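Local coordinates for protein alkane monooxygenase (Geobacillus thermodenitrificans, PDB 3B9O) that belongs to the luciferase-like monooxygenase family of TIM-barrel flavoproteins and holds a bound flavin mononucleotide, at residues 72-75 and 79-82; 65-70 and 304-309. All coordinates share one frame; numbering follows the deposited sequence.

Interaction 1 (72-75 and 79-82); sequences TAVR and QIPV
With CG1 of Ile80 swung anti to its backbone N (chi1 -168°), the CG2 branch is left between the N and the carbonyl carbon and points at the helical residues Ala73 and Val74. This one methyl makes the apolar contact. It lies 4.0 Å from Ala73 CB and, across an oblique approach, 4.0 Å from Val74 CG2, the branch that a chi1 of 170° sets beside the backbone N of Val74. Between the two side chains it also rests on the backbone, with Ile80 CG2 3.6 Å from Ala73 O. The polar link is carried by a water whose oxygen lies 2.5 Å from Val74 O and 2.7 Å from Ile80 O and donates to each, the second being the carbonyl of the cis peptide before Pro81. The contact thus folds the chain leaving helix 71-75 back against the short helix itself. Next to it, Gln79 turns away and bonds through OE1 to the hydroxyl of Tyr63, whose residue also packs on Ala73. Chemically, the apolar part is slight, one Ile80 methyl against Ala73 and Val74 at the partly exposed side of the helix, and two carbonyl acceptors that cannot bond one another are linked by the water donating to both.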
ATOM      1  N   THR A  72     -12.248  21.795  -6.020  1.00 27.39           N
ATOM      2  CA  THR A  72     -13.010  20.887  -5.146  1.00 26.77           C
ATOM      3  C   THR A  72     -12.088  20.072  -4.228  1.00 20.95           C
ATOM      4  O   THR A  72     -12.326  19.978  -3.020  1.00 18.70           O
ATOM      5  CB  THR A  72     -13.916  19.928  -5.946  1.00 25.46           C
ATOM      6  OG1 THR A  72     -14.841  20.702  -6.723  1.00 29.21           O
ATOM      7  CG2 THR A  72     -14.702  19.035  -5.017  1.00 17.81           C
ATOM      8  N   ALA A  73     -11.031  19.488  -4.808  1.00 21.83           N
ATOM      9  CA  ALA A  73     -10.041  18.750  -4.016  1.00 18.71           C
ATOM     10  C   ALA A  73      -9.460  19.637  -2.916  1.00 20.04           C
ATOM     11  O   ALA A  73      -9.336  19.209  -1.765  1.00 21.60           O
ATOM     12  CB  ALA A  73      -8.947  18.220  -4.917  1.00 17.34           C
ATOM     13  N   VAL A  74      -9.125  20.887  -3.269  1.00 17.00           N
ATOM     14  CA  VAL A  74      -8.569  21.846  -2.311  1.00 16.23           C
ATOM     15  C   VAL A  74      -9.593  22.119  -1.183  1.00 18.87           C
ATOM     16  O   VAL A  74      -9.271  21.995   0.011  1.00 18.56           O
ATOM     17  CB  VAL A  74      -8.032  23.159  -3.003  1.00 16.33           C
ATOM     18  CG1 VAL A  74      -7.695  24.202  -1.967  1.00 19.18           C
ATOM     19  CG2 VAL A  74      -6.769  22.866  -3.883  1.00 17.69           C
ATOM     20  N   ARG A  75     -10.843  22.446  -1.553  1.00 24.23           N
ATOM     21  CA  ARG A  75     -11.887  22.787  -0.552  1.00 26.14           C
ATOM     22  C   ARG A  75     -12.231  21.628   0.392  1.00 20.94           C
ATOM     23  O   ARG A  75     -12.506  21.808   1.583  1.00 20.22           O
ATOM     24  CB  ARG A  75     -13.173  23.257  -1.263  1.00 33.79           C
ATOM     25  CG  ARG A  75     -14.271  23.837  -0.344  1.00 46.48           C
ATOM     26  CD  ARG A  75     -15.310  24.678  -1.170  1.00 39.23           C
ATOM     27  NE  ARG A  75     -15.406  24.198  -2.556  1.00 48.06           N
ATOM     28  CZ  ARG A  75     -15.130  24.900  -3.665  1.00 73.31           C
ATOM     29  NH1 ARG A  75     -14.785  26.192  -3.626  1.00 40.06           N
ATOM     30  NH2 ARG A  75     -15.230  24.295  -4.844  1.00 58.37           N
ATOM     31  N   GLN A  79      -6.807  14.719  -0.616  1.00 12.75           N
ATOM     32  CA  GLN A  79      -5.410  14.339  -0.879  1.00 19.38           C
ATOM     33  C   GLN A  79      -4.505  15.527  -1.225  1.00 26.36           C
ATOM     34  O   GLN A  79      -3.428  15.352  -1.752  1.00 17.93           O
ATOM     35  CB  GLN A  79      -5.328  13.205  -1.910  1.00 13.56           C
ATOM     36  CG  GLN A  79      -5.802  11.885  -1.260  1.00 19.16           C
ATOM     37  CD  GLN A  79      -5.803  10.656  -2.159  1.00 15.19           C
ATOM     38  OE1 GLN A  79      -4.923  10.470  -3.002  1.00 14.69           O
ATOM     39  NE2 GLN A  79      -6.792   9.789  -1.955  1.00 15.77           N
ATOM     40  N   ILE A  80      -4.994  16.733  -0.911  1.00 19.05           N
ATOM     41  CA  ILE A  80      -4.224  17.989  -0.943  1.00 16.66           C
ATOM     42  C   ILE A  80      -4.741  18.811   0.269  1.00 13.57           C
ATOM     43  O   ILE A  80      -5.936  18.881   0.509  1.00 15.53           O
ATOM     44  CB  ILE A  80      -4.321  18.722  -2.335  1.00 22.19           C
ATOM     45  CG1 ILE A  80      -3.268  19.866  -2.425  1.00 21.74           C
ATOM     46  CG2 ILE A  80      -5.799  19.169  -2.633  1.00 18.68           C
ATOM     47  CD1 ILE A  80      -3.089  20.526  -3.787  1.00 16.88           C
ATOM     48  N   PRO A  81      -3.843  19.281   1.131  1.00 13.82           N
ATOM     49  CA  PRO A  81      -2.386  19.102   1.113  1.00 14.99           C
ATOM     50  C   PRO A  81      -1.995  17.612   1.334  1.00 18.80           C
ATOM     51  O   PRO A  81      -2.800  16.823   1.885  1.00 16.30           O
ATOM     52  CB  PRO A  81      -1.936  19.950   2.293  1.00 13.57           C
ATOM     53  CG  PRO A  81      -3.128  19.860   3.266  1.00 11.05           C
ATOM     54  CD  PRO A  81      -4.290  20.004   2.338  1.00 16.06           C
ATOM     55  N   VAL A  82      -0.795  17.249   0.873  1.00 15.54           N
ATOM     56  CA  VAL A  82      -0.220  15.912   1.079  1.00 21.42           C
ATOM     57  C   VAL A  82       1.264  16.059   1.410  1.00 19.37           C
ATOM     58  O   VAL A  82       1.981  16.744   0.685  1.00 19.24           O
ATOM     59  CB  VAL A  82      -0.016  15.076  -0.197  1.00 25.84           C
ATOM     60  CG1 VAL A  82      -0.085  13.548   0.012  1.00 17.12           C
ATOM     61  CG2 VAL A  82      -0.432  15.729  -1.518  1.00 15.91           C
TER
HETATM   62  O   HOH W   1      -7.148  21.244   1.205  1.00 21.92           O

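Interaction 2 (65-70 and 304-309); sequences VYRQSR and SLEGHL
The loop that follows barrel strand 53-57 packs here against the first turns of helix 305-316, in the part of the TIM-barrel chain between strands 276-285 and 350-354, and Tyr66 meets Glu306 and Leu309 at the join. CG of Tyr66 stands anti to the backbone N (chi1 174°), which extends the ring toward the helix. Leu309 CB sits over the middle of one ring face in a CH-pi contact, 3.6 Å from the centroid of the Tyr66 ring and only 8° off the normal. Further out, Leu309 CD2 lies 3.5 Å from Tyr66 OH. The opposite face is taken by Arg67 CG, also 3.6 Å above the plane, so the ring is sandwiched between aliphatic carbons from both segments. At the ring edge, Tyr66 OH donates a very short hydrogen bond of 2.5 Å to Glu306 OE1, which lies in the ring plane; the Glu306 chain bends at chi2 to bring it there, and the carboxylate is turned 63° from the ring. Glu306 OE1 lies well out of the plane of the Arg67 guanidinium, 4.3 Å from Arg67 NH1, so no N-H points at it and only the charges are related. Asp319 touches Tyr66 and accepts the backbone N-H of Arg67, while Ser304 takes the N-cap position of the helix. The ring is thus gripped on two faces and at its hydroxyl, and the short bond, with an arginine nearby, is consistent with a polarised phenol O-H and would probably favour the charged form of Glu306.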
ATOM      1  N   VAL A  65      -9.499  16.774 -11.941  1.00 21.55           N
ATOM      2  CA  VAL A  65     -10.233  16.283 -13.113  1.00 24.16           C
ATOM      3  C   VAL A  65     -11.683  16.733 -13.002  1.00 33.17           C
ATOM      4  O   VAL A  65     -12.228  17.344 -13.934  1.00 27.50           O
ATOM      5  CB  VAL A  65     -10.098  14.745 -13.317  1.00 26.97           C
ATOM      6  CG1 VAL A  65     -11.120  14.240 -14.348  1.00 31.45           C
ATOM      7  CG2 VAL A  65      -8.663  14.382 -13.748  1.00 28.58           C
ATOM      8  N   TYR A  66     -12.299  16.449 -11.853  1.00 34.33           N
ATOM      9  CA  TYR A  66     -13.676  16.840 -11.626  1.00 25.60           C
ATOM     10  C   TYR A  66     -13.823  18.382 -11.654  1.00 36.94           C
ATOM     11  O   TYR A  66     -13.079  19.115 -10.984  1.00 22.46           O
ATOM     12  CB  TYR A  66     -14.190  16.218 -10.333  1.00 25.06           C
ATOM     13  CG  TYR A  66     -15.573  16.667  -9.902  1.00 20.34           C
ATOM     14  CD1 TYR A  66     -16.713  16.303 -10.624  1.00 30.40           C
ATOM     15  CD2 TYR A  66     -15.738  17.456  -8.770  1.00 26.70           C
ATOM     16  CE1 TYR A  66     -17.980  16.713 -10.213  1.00 34.65           C
ATOM     17  CE2 TYR A  66     -16.984  17.871  -8.352  1.00 29.63           C
ATOM     18  CZ  TYR A  66     -18.106  17.504  -9.087  1.00 47.85           C
ATOM     19  OH  TYR A  66     -19.352  17.900  -8.652  1.00 35.88           O
ATOM     20  N   ARG A  67     -14.777  18.845 -12.475  1.00 28.64           N
ATOM     21  CA  ARG A  67     -14.985  20.260 -12.820  1.00 27.07           C
ATOM     22  C   ARG A  67     -13.752  20.969 -13.369  1.00 26.74           C
ATOM     23  O   ARG A  67     -13.630  22.196 -13.259  1.00 35.28           O
ATOM     24  CB  ARG A  67     -15.620  21.029 -11.654  1.00 28.03           C
ATOM     25  CG  ARG A  67     -16.874  20.320 -11.106  1.00 32.77           C
ATOM     26  CD  ARG A  67     -17.471  20.994  -9.916  1.00 29.89           C
ATOM     27  NE  ARG A  67     -17.816  22.374 -10.224  1.00 75.61           N
ATOM     28  CZ  ARG A  67     -19.060  22.851 -10.328  1.00 57.08           C
ATOM     29  NH1 ARG A  67     -20.129  22.062 -10.133  1.00 53.05           N
ATOM     30  NH2 ARG A  67     -19.226  24.134 -10.619  1.00 65.22           N
ATOM     31  N   GLN A  68     -12.832  20.195 -13.938  1.00 26.72           N
ATOM     32  CA  GLN A  68     -11.651  20.726 -14.619  1.00 34.14           C
ATOM     33  C   GLN A  68     -10.703  21.581 -13.745  1.00 39.74           C
ATOM     34  O   GLN A  68      -9.873  22.347 -14.242  1.00 43.94           O
ATOM     35  CB  GLN A  68     -12.111  21.474 -15.897  1.00 43.42           C
ATOM     36  CG  GLN A  68     -12.830  20.538 -16.894  1.00 23.32           C
ATOM     37  CD  GLN A  68     -11.990  19.300 -17.197  1.00 31.94           C
ATOM     38  OE1 GLN A  68     -12.438  18.157 -17.000  1.00 50.48           O
ATOM     39  NE2 GLN A  68     -10.755  19.515 -17.646  1.00 38.24           N
ATOM     40  N   SER A  69     -10.820  21.427 -12.440  1.00 31.87           N
ATOM     41  CA  SER A  69     -10.097  22.264 -11.513  1.00 25.69           C
ATOM     42  C   SER A  69      -9.771  21.456 -10.264  1.00 34.93           C
ATOM     43  O   SER A  69     -10.534  20.579  -9.865  1.00 22.39           O
ATOM     44  CB  SER A  69     -10.981  23.455 -11.136  1.00 24.07           C
ATOM     45  OG  SER A  69     -10.388  24.227 -10.135  1.00 30.26           O
ATOM     46  N   ARG A  70      -8.646  21.800  -9.639  1.00 31.97           N
ATOM     47  CA  ARG A  70      -8.287  21.282  -8.327  1.00 27.73           C
ATOM     48  C   ARG A  70      -9.161  21.857  -7.226  1.00 22.96           C
ATOM     49  O   ARG A  70      -9.085  21.397  -6.106  1.00 25.47           O
ATOM     50  CB  ARG A  70      -6.831  21.638  -8.022  1.00 19.50           C
ATOM     51  CG  ARG A  70      -6.613  23.154  -7.884  1.00 25.02           C
ATOM     52  CD  ARG A  70      -5.167  23.518  -7.554  1.00 33.49           C
ATOM     53  NE  ARG A  70      -5.048  24.976  -7.376  1.00 34.49           N
ATOM     54  CZ  ARG A  70      -4.760  25.810  -8.372  1.00 23.55           C
ATOM     55  NH1 ARG A  70      -4.492  25.313  -9.582  1.00 20.42           N
ATOM     56  NH2 ARG A  70      -4.705  27.121  -8.142  1.00 32.41           N
ATOM     57  N   SER A 304     -19.135  13.398   2.137  1.00 22.85           N
ATOM     58  CA  SER A 304     -19.212  14.520   1.210  1.00 30.39           C
ATOM     59  C   SER A 304     -19.192  14.038  -0.217  1.00 27.40           C
ATOM     60  O   SER A 304     -18.147  13.671  -0.744  1.00 25.67           O
ATOM     61  CB  SER A 304     -18.078  15.526   1.407  1.00 35.32           C
ATOM     62  OG  SER A 304     -18.236  16.604   0.485  1.00 36.85           O
ATOM     63  N   LEU A 305     -20.363  14.064  -0.847  1.00 26.98           N
ATOM     64  CA  LEU A 305     -20.490  13.678  -2.251  1.00 25.65           C
ATOM     65  C   LEU A 305     -19.483  14.408  -3.152  1.00 29.14           C
ATOM     66  O   LEU A 305     -18.889  13.803  -4.038  1.00 22.41           O
ATOM     67  CB  LEU A 305     -21.931  13.908  -2.736  1.00 29.08           C
ATOM     68  CG  LEU A 305     -22.387  13.218  -4.029  1.00 40.30           C
ATOM     69  CD1 LEU A 305     -22.412  14.164  -5.186  1.00 36.40           C
ATOM     70  CD2 LEU A 305     -21.580  11.941  -4.372  1.00 46.76           C
ATOM     71  N   GLU A 306     -19.307  15.709  -2.927  1.00 25.86           N
ATOM     72  CA  GLU A 306     -18.434  16.515  -3.765  1.00 27.67           C
ATOM     73  C   GLU A 306     -16.944  16.102  -3.665  1.00 24.22           C
ATOM     74  O   GLU A 306     -16.229  16.026  -4.670  1.00 21.01           O
ATOM     75  CB  GLU A 306     -18.649  17.993  -3.416  1.00 26.68           C
ATOM     76  CG  GLU A 306     -18.455  18.940  -4.584  1.00 74.06           C
ATOM     77  CD  GLU A 306     -19.582  18.923  -5.646  1.00 28.46           C
ATOM     78  OE1 GLU A 306     -19.362  19.487  -6.727  1.00 51.20           O
ATOM     79  OE2 GLU A 306     -20.657  18.358  -5.435  1.00 32.83           O
ATOM     80  N   GLY A 307     -16.499  15.805  -2.447  1.00 26.34           N
ATOM     81  CA  GLY A 307     -15.167  15.252  -2.238  1.00 23.44           C
ATOM     82  C   GLY A 307     -14.985  13.925  -2.944  1.00 19.70           C
ATOM     83  O   GLY A 307     -14.000  13.723  -3.658  1.00 17.41           O
ATOM     84  N   HIS A 308     -15.974  13.037  -2.802  1.00 18.55           N
ATOM     85  CA  HIS A 308     -15.932  11.787  -3.581  1.00 24.14           C
ATOM     86  C   HIS A 308     -15.939  11.957  -5.080  1.00 17.06           C
ATOM     87  O   HIS A 308     -15.232  11.251  -5.764  1.00 17.90           O
ATOM     88  CB  HIS A 308     -17.011  10.821  -3.136  1.00 21.13           C
ATOM     89  CG  HIS A 308     -16.849  10.426  -1.708  1.00 28.41           C
ATOM     90  ND1 HIS A 308     -15.964   9.455  -1.312  1.00 25.91           N
ATOM     91  CD2 HIS A 308     -17.393  10.929  -0.577  1.00 24.87           C
ATOM     92  CE1 HIS A 308     -16.005   9.335  -0.001  1.00 28.22           C
ATOM     93  NE2 HIS A 308     -16.863  10.221   0.470  1.00 23.67           N
ATOM     94  N   LEU A 309     -16.708  12.912  -5.596  1.00 21.99           N
ATOM     95  CA  LEU A 309     -16.640  13.185  -7.040  1.00 22.94           C
ATOM     96  C   LEU A 309     -15.238  13.586  -7.483  1.00 16.67           C
ATOM     97  O   LEU A 309     -14.764  13.160  -8.549  1.00 25.78           O
ATOM     98  CB  LEU A 309     -17.670  14.252  -7.445  1.00 33.81           C
ATOM     99  CG  LEU A 309     -19.090  13.994  -7.970  1.00 49.45           C
ATOM    100  CD1 LEU A 309     -19.516  12.563  -8.138  1.00 29.18           C
ATOM    101  CD2 LEU A 309     -20.091  14.818  -7.175  1.00 29.47           C
TER

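In the fold
From the N terminus, the chain leaves barrel strand 53-57, passes through 65-70, forms the short helix 71-75 and turns back at 79-82. Interaction 1 closes this local loop, with just three residues between its segments. The chain then runs through the barrel strands from 100-106 to 276-285 and helix 289-302 before 304-309 returns to 65-70, so interaction 2 closes a loop of 233 residues and interaction 1 is nested inside it. The two centres are 10 Å apart, and Thr72 joins them: its CG2 packs on Glu306 O at 3.4 Å. Helix 71-75 therefore has loop 79-82 and helix 305-316 as neighbours, tying early and late barrel segments together.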